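Local coordinates for hypothetical protein APE2540 (Aeropyrum pernix, PDB 1WDV) that probably hydrolyses misacylated tRNA, such as alanyl-tRNA(Pro), as a free-standing editing partner of prolyl-tRNA synthetase, at residues R17-Q22 with K120-G125; I47-D50 with G54-A57; E86-E89 with P94-G97; E89-P94 with V101-N106. One frame throughout, in Å; residues are numbered along the deposited sequence.

Interaction 1: R17-Q22 with K120-G125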
loop_
_atom_site.group_PDB
_atom_site.type_symbol
_atom_site.label_atom_id
_atom_site.label_comp_id
_atom_site.label_asym_id
_atom_site.label_seq_id
_atom_site.Cartn_x
_atom_site.Cartn_y
_atom_site.Cartn_z
ATOM N N ARG A 17 -3.504 -13.377 -3.583
ATOM C CA ARG A 17 -4.131 -13.487 -4.890
ATOM C C ARG A 17 -4.426 -12.130 -5.489
ATOM O O ARG A 17 -4.606 -11.161 -4.756
ATOM C CB ARG A 17 -5.491 -14.183 -4.766
ATOM C CG ARG A 17 -5.534 -15.494 -4.032
ATOM C CD ARG A 17 -6.911 -16.138 -4.252
ATOM N NE ARG A 17 -8.006 -15.281 -3.801
ATOM C CZ ARG A 17 -9.285 -15.632 -3.851
ATOM N NH1 ARG A 17 -9.620 -16.828 -4.333
ATOM N NH2 ARG A 17 -10.228 -14.801 -3.414
ATOM N N LEU A 18 -4.491 -12.065 -6.818
ATOM C CA LEU A 18 -4.872 -10.822 -7.493
ATOM C C LEU A 18 -6.339 -10.966 -7.912
ATOM O O LEU A 18 -6.717 -11.953 -8.567
ATOM C CB LEU A 18 -4.019 -10.554 -8.739
ATOM C CG LEU A 18 -2.603 -10.008 -8.568
ATOM C CD1 LEU A 18 -2.036 -9.760 -9.951
ATOM C CD2 LEU A 18 -2.611 -8.702 -7.745
ATOM N N LEU A 19 -7.167 -10.007 -7.524
ATOM C CA LEU A 19 -8.582 -10.024 -7.873
ATOM C C LEU A 19 -8.741 -8.948 -8.925
ATOM O O LEU A 19 -8.158 -7.870 -8.815
ATOM C CB LEU A 19 -9.443 -9.737 -6.653
ATOM C CG LEU A 19 -9.320 -10.760 -5.510
ATOM C CD1 LEU A 19 -10.303 -10.367 -4.441
ATOM C CD2 LEU A 19 -9.585 -12.204 -6.002
ATOM N N ILE A 20 -9.528 -9.234 -9.959
ATOM C CA ILE A 20 -9.681 -8.274 -11.055
ATOM C C ILE A 20 -11.037 -7.610 -11.112
ATOM O O ILE A 20 -12.052 -8.283 -11.085
ATOM C CB ILE A 20 -9.464 -9.003 -12.403
ATOM C CG1 ILE A 20 -8.183 -9.840 -12.340
ATOM C CG2 ILE A 20 -9.426 -7.990 -13.537
ATOM C CD1 ILE A 20 -6.940 -9.039 -11.998
HETATM N N MSE A 21 -11.057 -6.285 -11.199
HETATM C CA MSE A 21 -12.309 -5.536 -11.300
HETATM C C MSE A 21 -12.536 -5.308 -12.798
HETATM O O MSE A 21 -11.646 -4.882 -13.504
HETATM C CB MSE A 21 -12.162 -4.203 -10.571
HETATM C CG MSE A 21 -11.593 -4.366 -9.168
HETATM SE SE MSE A 21 -12.813 -5.348 -8.062
HETATM C CE MSE A 21 -14.151 -4.222 -8.520
ATOM N N GLN A 22 -13.731 -5.599 -13.294
ATOM C CA GLN A 22 -13.986 -5.447 -14.724
ATOM C C GLN A 22 -13.675 -4.020 -15.197
ATOM O O GLN A 22 -13.098 -3.813 -16.271
ATOM C CB GLN A 22 -15.433 -5.829 -15.025
ATOM C CG GLN A 22 -15.678 -6.032 -16.500
ATOM C CD GLN A 22 -16.174 -4.769 -17.152
ATOM O OE1 GLN A 22 -17.100 -4.139 -16.641
ATOM N NE2 GLN A 22 -15.565 -4.386 -18.294
ATOM N N LYS A 120 -7.310 -10.429 6.348
ATOM C CA LYS A 120 -7.276 -10.216 4.910
ATOM C C LYS A 120 -7.639 -8.785 4.541
ATOM O O LYS A 120 -8.610 -8.210 5.058
ATOM C CB LYS A 120 -8.255 -11.195 4.255
ATOM C CG LYS A 120 -8.427 -11.076 2.760
ATOM C CD LYS A 120 -9.296 -12.240 2.257
ATOM C CE LYS A 120 -8.657 -13.591 2.625
ATOM N NZ LYS A 120 -9.481 -14.788 2.219
ATOM N N VAL A 121 -6.825 -8.189 3.679
ATOM C CA VAL A 121 -7.101 -6.828 3.197
ATOM C C VAL A 121 -6.849 -6.834 1.706
ATOM O O VAL A 121 -6.327 -7.818 1.151
ATOM C CB VAL A 121 -6.235 -5.727 3.879
ATOM C CG1 VAL A 121 -6.562 -5.680 5.394
ATOM C CG2 VAL A 121 -4.751 -5.997 3.659
ATOM N N TYR A 122 -7.256 -5.750 1.049
ATOM C CA TYR A 122 -7.124 -5.675 -0.406
ATOM C C TYR A 122 -6.392 -4.411 -0.779
ATOM O O TYR A 122 -6.907 -3.299 -0.563
ATOM C CB TYR A 122 -8.524 -5.680 -1.046
ATOM C CG TYR A 122 -9.355 -6.863 -0.648
ATOM C CD1 TYR A 122 -10.136 -6.835 0.507
ATOM C CD2 TYR A 122 -9.283 -8.050 -1.372
ATOM C CE1 TYR A 122 -10.828 -7.971 0.943
ATOM C CE2 TYR A 122 -9.959 -9.182 -0.955
ATOM C CZ TYR A 122 -10.724 -9.140 0.200
ATOM O OH TYR A 122 -11.372 -10.280 0.623
ATOM N N GLY A 123 -5.185 -4.582 -1.329
ATOM C CA GLY A 123 -4.367 -3.438 -1.696
ATOM C C GLY A 123 -4.171 -3.284 -3.196
ATOM O O GLY A 123 -4.866 -3.926 -3.991
ATOM N N GLY A 124 -3.239 -2.421 -3.586
ATOM C CA GLY A 124 -3.003 -2.218 -5.010
ATOM C C GLY A 124 -2.400 -3.478 -5.602
ATOM O O GLY A 124 -1.490 -4.075 -5.027
ATOM N N GLY A 125 -2.901 -3.893 -6.764
ATOM C CA GLY A 125 -2.390 -5.107 -7.373
ATOM C C GLY A 125 -1.389 -4.919 -8.500
ATOM O O GLY A 125 -0.997 -5.904 -9.132
#
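L18 and G125 make the closest approach between the two segments: methyl CD2 of L18 stands 3.5 Å from G125 O. The same methyl lies 3.6 Å from G125 CA, so the branch rests on bare backbone. A CB built on this glycine would come within 2.9 Å of CD2, too near for any side chain at this backbone position while the leucine stays where it is. The second point of packing is apolar. L19 CG is anti to the carbonyl carbon (chi1 -62°), and its CD1 approaches the Y122 ring obliquely, 3.7 Å from CE2. Beyond these two spots the segments part. Towards the solvent R17 and K120 hold their charged ends 5.7 Å apart, NH2 to NZ, with E133 serving both: it forms a salt bridge with R17 and a longer, weak ion pair with K120. That glutamate belongs to strand 130-134, which runs between 17-20 and 121-124 in a three-stranded antiparallel sheet. The segments thus carry its two outer strands, meeting through leucine side chains on G125 backbone and on the Y122 ring while their backbones pair with the central strand, and L35 of helix 28-35 touches both L19 and Y122.

Interaction 2: I47-D50 with G54-A57; sequences IVLD and GVYA
V48 and Y56 form the hydrogen-bonded pair at the heart of this antiparallel beta hairpin. Each backbone N donates to the other's O, with both N-to-O distances, V48 N to Y56 O and Y56 N to V48 O, at 2.8 Å. I47 faces A57, and L49 faces V55, in the flanking non-hydrogen-bonded pairs. The apolar side chains of these four gather on one side of the sheet, where I47 CG2 meets V55 CG1 at 3.7 Å and helix 84-91 packs against I47 and L49. On the other side lies Y56. Its CB sits beside CB of V48; further out the ring turns its edge to V48 O, which lies in the ring plane 3.5 Å from CD1. CE1 then approaches D50 OD2, and the hydroxyl OH donates over 3.2 Å to that same OD2, which receives it on its anti lone pair, the one directed away from OD1. The carboxylate plane is turned 74° from the ring. The carboxylate reaches the G54 amide because D50 CG lies between the backbone N and the carbonyl carbon (chi1 64°), bringing OD1 to G54 N at 2.8 Å, with the donor above the carboxylate plane; A52 N donates to OD1 too. An alanine in place of D50 would probably leave the amide of G54 and the hydroxyl of Y56 without their acceptor and let the turn move more freely. A water donating to both D50 O and G54 O bridges the strands at the turn end. One carboxylate thus collects two turn amides and a phenol, which would tend to stabilise its negative charge.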
loop_
_atom_site.group_PDB
_atom_site.type_symbol
_atom_site.label_atom_id
_atom_site.label_comp_id
_atom_site.label_asym_id
_atom_site.label_seq_id
_atom_site.Cartn_x
_atom_site.Cartn_y
_atom_site.Cartn_z
ATOM N N ILE A 47 2.679 6.888 -1.338
ATOM C CA ILE A 47 4.111 7.177 -1.421
ATOM C C ILE A 47 4.393 8.500 -0.709
ATOM O O ILE A 47 3.745 9.539 -0.968
ATOM C CB ILE A 47 4.572 7.240 -2.891
ATOM C CG1 ILE A 47 4.245 5.915 -3.593
ATOM C CG2 ILE A 47 6.064 7.534 -2.973
ATOM C CD1 ILE A 47 4.919 4.656 -2.973
ATOM N N VAL A 48 5.374 8.466 0.195
ATOM C CA VAL A 48 5.744 9.641 0.977
ATOM C C VAL A 48 7.220 9.948 0.717
ATOM O O VAL A 48 8.041 9.029 0.614
ATOM C CB VAL A 48 5.497 9.352 2.475
ATOM C CG1 VAL A 48 5.975 10.503 3.358
ATOM C CG2 VAL A 48 3.986 9.138 2.685
ATOM N N LEU A 49 7.542 11.240 0.618
ATOM C CA LEU A 49 8.912 11.654 0.330
ATOM C C LEU A 49 9.503 12.501 1.433
ATOM O O LEU A 49 8.823 13.387 1.942
ATOM C CB LEU A 49 8.925 12.499 -0.939
ATOM C CG LEU A 49 8.200 11.894 -2.146
ATOM C CD1 LEU A 49 8.220 12.919 -3.285
ATOM C CD2 LEU A 49 8.884 10.607 -2.573
ATOM N N ASP A 50 10.757 12.265 1.813
ATOM C CA ASP A 50 11.349 13.159 2.786
ATOM C C ASP A 50 12.177 14.183 1.997
ATOM O O ASP A 50 12.239 14.127 0.765
ATOM C CB ASP A 50 12.179 12.417 3.869
ATOM C CG ASP A 50 13.411 11.686 3.331
ATOM O OD1 ASP A 50 14.055 12.167 2.381
ATOM O OD2 ASP A 50 13.754 10.608 3.909
ATOM N N GLY A 54 14.663 10.378 0.357
ATOM C CA GLY A 54 14.059 9.160 0.886
ATOM C C GLY A 54 12.639 8.940 0.376
ATOM O O GLY A 54 11.872 9.892 0.197
ATOM N N VAL A 55 12.296 7.683 0.127
ATOM C CA VAL A 55 10.977 7.374 -0.391
ATOM C C VAL A 55 10.388 6.257 0.439
ATOM O O VAL A 55 11.038 5.234 0.674
ATOM C CB VAL A 55 11.035 6.933 -1.859
ATOM C CG1 VAL A 55 9.610 6.704 -2.387
ATOM C CG2 VAL A 55 11.772 8.024 -2.695
ATOM N N TYR A 56 9.144 6.452 0.858
ATOM C CA TYR A 56 8.442 5.467 1.658
ATOM C C TYR A 56 7.111 5.065 1.014
ATOM O O TYR A 56 6.509 5.858 0.285
ATOM C CB TYR A 56 8.125 6.046 3.034
ATOM C CG TYR A 56 9.304 6.610 3.777
ATOM C CD1 TYR A 56 9.782 7.886 3.473
ATOM C CD2 TYR A 56 9.936 5.877 4.779
ATOM C CE1 TYR A 56 10.866 8.433 4.149
ATOM C CE2 TYR A 56 11.048 6.426 5.469
ATOM C CZ TYR A 56 11.488 7.705 5.133
ATOM O OH TYR A 56 12.577 8.272 5.763
ATOM N N ALA A 57 6.687 3.829 1.256
ATOM C CA ALA A 57 5.385 3.323 0.786
ATOM C C ALA A 57 4.705 3.040 2.129
ATOM O O ALA A 57 5.180 2.231 2.910
ATOM C CB ALA A 57 5.552 2.037 -0.016
HETATM O O HOH W 1 12.476 12.175 -1.489
#

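Interaction 3: E86-E89 with P94-G97; sequences EVVE and PVGG
Both V88 and V95 have CG1 anti to the backbone N (chi1 176° and 171°), which places each CG2 anti to the carbonyl carbon, and it is these two CG2 methyls that meet, 3.8 Å apart. The side chains cross at about a right angle, and one branch of each does the touching. V88 CG2 also looks onto the backbone of the loop: V95 N is 3.9 Å from it, and P94 CA lies slightly farther off at 4.3 Å. The side-chain contact is apolar and lies at the protein surface. It joins helix 84-91 to the start of the long connection leading to strand 108-112, at a point where P94-G97 form a beta turn. G97 N donates to P94 O over 2.7 Å, and the backbone angles of V95 and G96 are close to those of type I. V95 therefore stands at the second position of the turn, with its CG2 branch touching the helix. E128, from another loop, also meets the turn: its carboxylate accepts from G96 N, and its side chain touches P94 and V95. One residue earlier on the helix, V87 packs on I47 of strand 43-50 and on V98 further along the same loop.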
loop_
_atom_site.group_PDB
_atom_site.type_symbol
_atom_site.label_atom_id
_atom_site.label_comp_id
_atom_site.label_asym_id
_atom_site.label_seq_id
_atom_site.Cartn_x
_atom_site.Cartn_y
_atom_site.Cartn_z
ATOM N N GLU A 86 4.719 11.809 -9.443
ATOM C CA GLU A 86 5.879 11.284 -8.729
ATOM C C GLU A 86 5.637 9.836 -8.345
ATOM O O GLU A 86 6.564 9.024 -8.362
ATOM C CB GLU A 86 6.168 12.119 -7.480
ATOM C CG GLU A 86 6.659 13.526 -7.791
ATOM C CD GLU A 86 6.870 14.366 -6.554
ATOM O OE1 GLU A 86 5.932 14.465 -5.745
ATOM O OE2 GLU A 86 7.983 14.937 -6.388
ATOM N N VAL A 87 4.397 9.527 -7.950
ATOM C CA VAL A 87 4.050 8.154 -7.583
ATOM C C VAL A 87 4.359 7.205 -8.758
ATOM O O VAL A 87 4.999 6.171 -8.581
ATOM C CB VAL A 87 2.550 8.044 -7.193
ATOM C CG1 VAL A 87 2.143 6.559 -6.967
ATOM C CG2 VAL A 87 2.291 8.855 -5.934
ATOM N N VAL A 88 3.891 7.551 -9.950
ATOM C CA VAL A 88 4.133 6.702 -11.103
ATOM C C VAL A 88 5.603 6.610 -11.470
ATOM O O VAL A 88 6.126 5.512 -11.716
ATOM C CB VAL A 88 3.336 7.204 -12.321
ATOM C CG1 VAL A 88 3.680 6.351 -13.532
ATOM C CG2 VAL A 88 1.842 7.147 -12.000
ATOM N N GLU A 89 6.267 7.763 -11.481
ATOM C CA GLU A 89 7.682 7.840 -11.819
ATOM C C GLU A 89 8.568 7.033 -10.867
ATOM O O GLU A 89 9.429 6.284 -11.299
ATOM C CB GLU A 89 8.112 9.314 -11.793
ATOM C CG GLU A 89 9.600 9.588 -11.771
ATOM C CD GLU A 89 9.927 11.068 -11.463
ATOM O OE1 GLU A 89 9.145 11.729 -10.729
ATOM O OE2 GLU A 89 10.968 11.563 -11.944
ATOM N N PRO A 94 0.752 2.349 -11.816
ATOM C CA PRO A 94 -0.237 3.416 -11.974
ATOM C C PRO A 94 -0.860 3.913 -10.672
ATOM O O PRO A 94 -1.013 3.161 -9.718
ATOM C CB PRO A 94 -1.240 2.804 -12.948
ATOM C CG PRO A 94 -1.191 1.337 -12.638
ATOM C CD PRO A 94 0.292 1.083 -12.423
ATOM N N VAL A 95 -1.199 5.202 -10.656
ATOM C CA VAL A 95 -1.784 5.859 -9.501
ATOM C C VAL A 95 -2.745 4.990 -8.697
ATOM O O VAL A 95 -2.593 4.871 -7.480
ATOM C CB VAL A 95 -2.507 7.168 -9.935
ATOM C CG1 VAL A 95 -3.309 7.741 -8.767
ATOM C CG2 VAL A 95 -1.479 8.181 -10.436
ATOM N N GLY A 96 -3.725 4.382 -9.355
ATOM C CA GLY A 96 -4.678 3.547 -8.621
ATOM C C GLY A 96 -4.331 2.070 -8.443
ATOM O O GLY A 96 -5.196 1.236 -8.108
ATOM N N GLY A 97 -3.069 1.715 -8.640
ATOM C CA GLY A 97 -2.716 0.319 -8.490
ATOM C C GLY A 97 -1.378 0.057 -7.828
ATOM O O GLY A 97 -0.808 -1.026 -8.008
#

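Interaction 4: E89-P94 with V101-N106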
loop_
_atom_site.group_PDB
_atom_site.type_symbol
_atom_site.label_atom_id
_atom_site.label_comp_id
_atom_site.label_asym_id
_atom_site.label_seq_id
_atom_site.Cartn_x
_atom_site.Cartn_y
_atom_site.Cartn_z
ATOM N N GLU A 89 6.267 7.763 -11.481
ATOM C CA GLU A 89 7.682 7.840 -11.819
ATOM C C GLU A 89 8.568 7.033 -10.867
ATOM O O GLU A 89 9.429 6.284 -11.299
ATOM C CB GLU A 89 8.112 9.314 -11.793
ATOM C CG GLU A 89 9.600 9.588 -11.771
ATOM C CD GLU A 89 9.927 11.068 -11.463
ATOM O OE1 GLU A 89 9.145 11.729 -10.729
ATOM O OE2 GLU A 89 10.968 11.563 -11.944
ATOM N N LEU A 90 8.350 7.183 -9.559
ATOM C CA LEU A 90 9.217 6.492 -8.575
ATOM C C LEU A 90 8.880 5.013 -8.328
ATOM O O LEU A 90 9.747 4.253 -7.867
ATOM C CB LEU A 90 9.188 7.259 -7.240
ATOM C CG LEU A 90 9.684 8.712 -7.268
ATOM C CD1 LEU A 90 9.404 9.429 -5.955
ATOM C CD2 LEU A 90 11.167 8.711 -7.630
ATOM N N THR A 91 7.658 4.578 -8.663
ATOM C CA THR A 91 7.299 3.188 -8.401
ATOM C C THR A 91 7.184 2.324 -9.635
ATOM O O THR A 91 7.426 1.116 -9.578
ATOM C CB THR A 91 5.939 3.035 -7.655
ATOM O OG1 THR A 91 4.886 3.472 -8.507
ATOM C CG2 THR A 91 5.891 3.872 -6.372
ATOM N N GLY A 92 6.805 2.951 -10.745
ATOM C CA GLY A 92 6.605 2.220 -11.979
ATOM C C GLY A 92 5.201 1.625 -12.074
ATOM O O GLY A 92 4.918 0.819 -12.969
ATOM N N TYR A 93 4.317 1.990 -11.151
ATOM C CA TYR A 93 2.938 1.478 -11.169
ATOM C C TYR A 93 1.951 2.629 -11.292
ATOM O O TYR A 93 2.236 3.749 -10.894
ATOM C CB TYR A 93 2.644 0.705 -9.899
ATOM C CG TYR A 93 3.478 -0.547 -9.770
ATOM C CD1 TYR A 93 4.652 -0.562 -9.001
ATOM C CD2 TYR A 93 3.081 -1.706 -10.392
ATOM C CE1 TYR A 93 5.397 -1.736 -8.857
ATOM C CE2 TYR A 93 3.811 -2.872 -10.255
ATOM C CZ TYR A 93 4.958 -2.889 -9.489
ATOM O OH TYR A 93 5.632 -4.087 -9.354
ATOM N N PRO A 94 0.752 2.349 -11.816
ATOM C CA PRO A 94 -0.237 3.416 -11.974
ATOM C C PRO A 94 -0.860 3.913 -10.672
ATOM O O PRO A 94 -1.013 3.161 -9.718
ATOM C CB PRO A 94 -1.240 2.804 -12.948
ATOM C CG PRO A 94 -1.191 1.337 -12.638
ATOM C CD PRO A 94 0.292 1.083 -12.423
ATOM N N VAL A 101 4.308 -4.420 -2.433
ATOM C CA VAL A 101 5.475 -5.264 -2.664
ATOM C C VAL A 101 5.900 -5.104 -4.117
ATOM O O VAL A 101 5.161 -4.528 -4.933
ATOM C CB VAL A 101 5.162 -6.762 -2.404
ATOM C CG1 VAL A 101 4.782 -6.973 -0.947
ATOM C CG2 VAL A 101 4.041 -7.255 -3.339
ATOM N N ALA A 102 7.092 -5.607 -4.430
ATOM C CA ALA A 102 7.633 -5.532 -5.788
ATOM C C ALA A 102 7.836 -4.090 -6.280
ATOM O O ALA A 102 7.722 -3.781 -7.493
ATOM C CB ALA A 102 6.739 -6.325 -6.753
ATOM N N LEU A 103 8.174 -3.211 -5.337
ATOM C CA LEU A 103 8.490 -1.816 -5.642
ATOM C C LEU A 103 10.028 -1.715 -5.737
ATOM O O LEU A 103 10.745 -2.673 -5.341
ATOM C CB LEU A 103 8.026 -0.909 -4.487
ATOM C CG LEU A 103 6.531 -0.868 -4.171
ATOM C CD1 LEU A 103 6.316 -0.158 -2.840
ATOM C CD2 LEU A 103 5.804 -0.153 -5.327
ATOM N N PRO A 104 10.555 -0.591 -6.279
ATOM C CA PRO A 104 12.022 -0.449 -6.367
ATOM C C PRO A 104 12.566 -0.607 -4.936
ATOM O O PRO A 104 11.963 -0.138 -3.957
ATOM C CB PRO A 104 12.198 0.946 -6.953
ATOM C CG PRO A 104 11.029 1.020 -7.940
ATOM C CD PRO A 104 9.873 0.450 -7.080
ATOM N N PRO A 105 13.718 -1.274 -4.787
ATOM C CA PRO A 105 14.301 -1.515 -3.467
ATOM C C PRO A 105 14.702 -0.363 -2.568
ATOM O O PRO A 105 15.004 -0.587 -1.396
ATOM C CB PRO A 105 15.446 -2.479 -3.774
ATOM C CG PRO A 105 15.901 -2.006 -5.122
ATOM C CD PRO A 105 14.599 -1.748 -5.862
ATOM N N ASN A 106 14.678 0.865 -3.079
ATOM C CA ASN A 106 15.021 2.000 -2.236
ATOM C C ASN A 106 13.827 2.431 -1.400
ATOM O O ASN A 106 13.987 3.118 -0.392
ATOM C CB ASN A 106 15.478 3.188 -3.078
ATOM C CG ASN A 106 14.390 3.684 -4.025
ATOM O OD1 ASN A 106 13.862 2.908 -4.814
ATOM N ND2 ASN A 106 14.046 4.978 -3.944
HETATM O O HOH W 2 12.173 4.813 -6.508
#
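L90 O receives P104 from one side and a water from another: CG of the proline ring stands 3.5 Å away, and the water donates to L90 O over 2.8 Å while also donating to N106 OD1. T91 follows, its CB 3.9 Å from CD2 of L103, the two side chains lying next to each other and pointing the same way; T91 O meets P104 CD. With OG1 placed between the backbone N and the carbonyl carbon (chi1 66°), T91 accepts from Y93 N at 3.1 Å, and the same hydroxyl is hydrogen-bonded to V87 O one turn back. G92 has positive phi, a backbone shape that would jam a CB against the preceding carbonyl. Y93 then reaches across. Its OH donates to A102 O at 2.8 Å, from above that carbonyl's plane, although the oxygen itself lies in the plane of the ring, at its edge. L103 CD2 slants against CD1 of the same ring. A phenylalanine in place of Y93 would probably keep the packing on L103 but leave A102 O without this donor. Helix 84-91 thus ends in an ST turn spanning a positive-phi glycine, over which the following loop folds back.

Overall arrangement
Interactions 2, 3 and 4 form one continuous cluster, while interaction 1 touches none of them: its nearest atoms come within about 4 Å of interaction 3, but its centre is about 23 Å from that of interaction 2, on the opposite side of the chain's centre. Along the sequence the loop closed by interaction 1 encloses the other three. Helix 84-91 is shared by interactions 3 and 4, whose centres are about 8 Å apart, and it lies on the hairpin of interaction 2: L49 CD2 is 3.6 Å from L90 CD1. The later loop of interaction 4 reaches the same hairpin face, with L103 CD1 3.7 Å from A57 CB. No bound ligand marks a reaction site among these contacts.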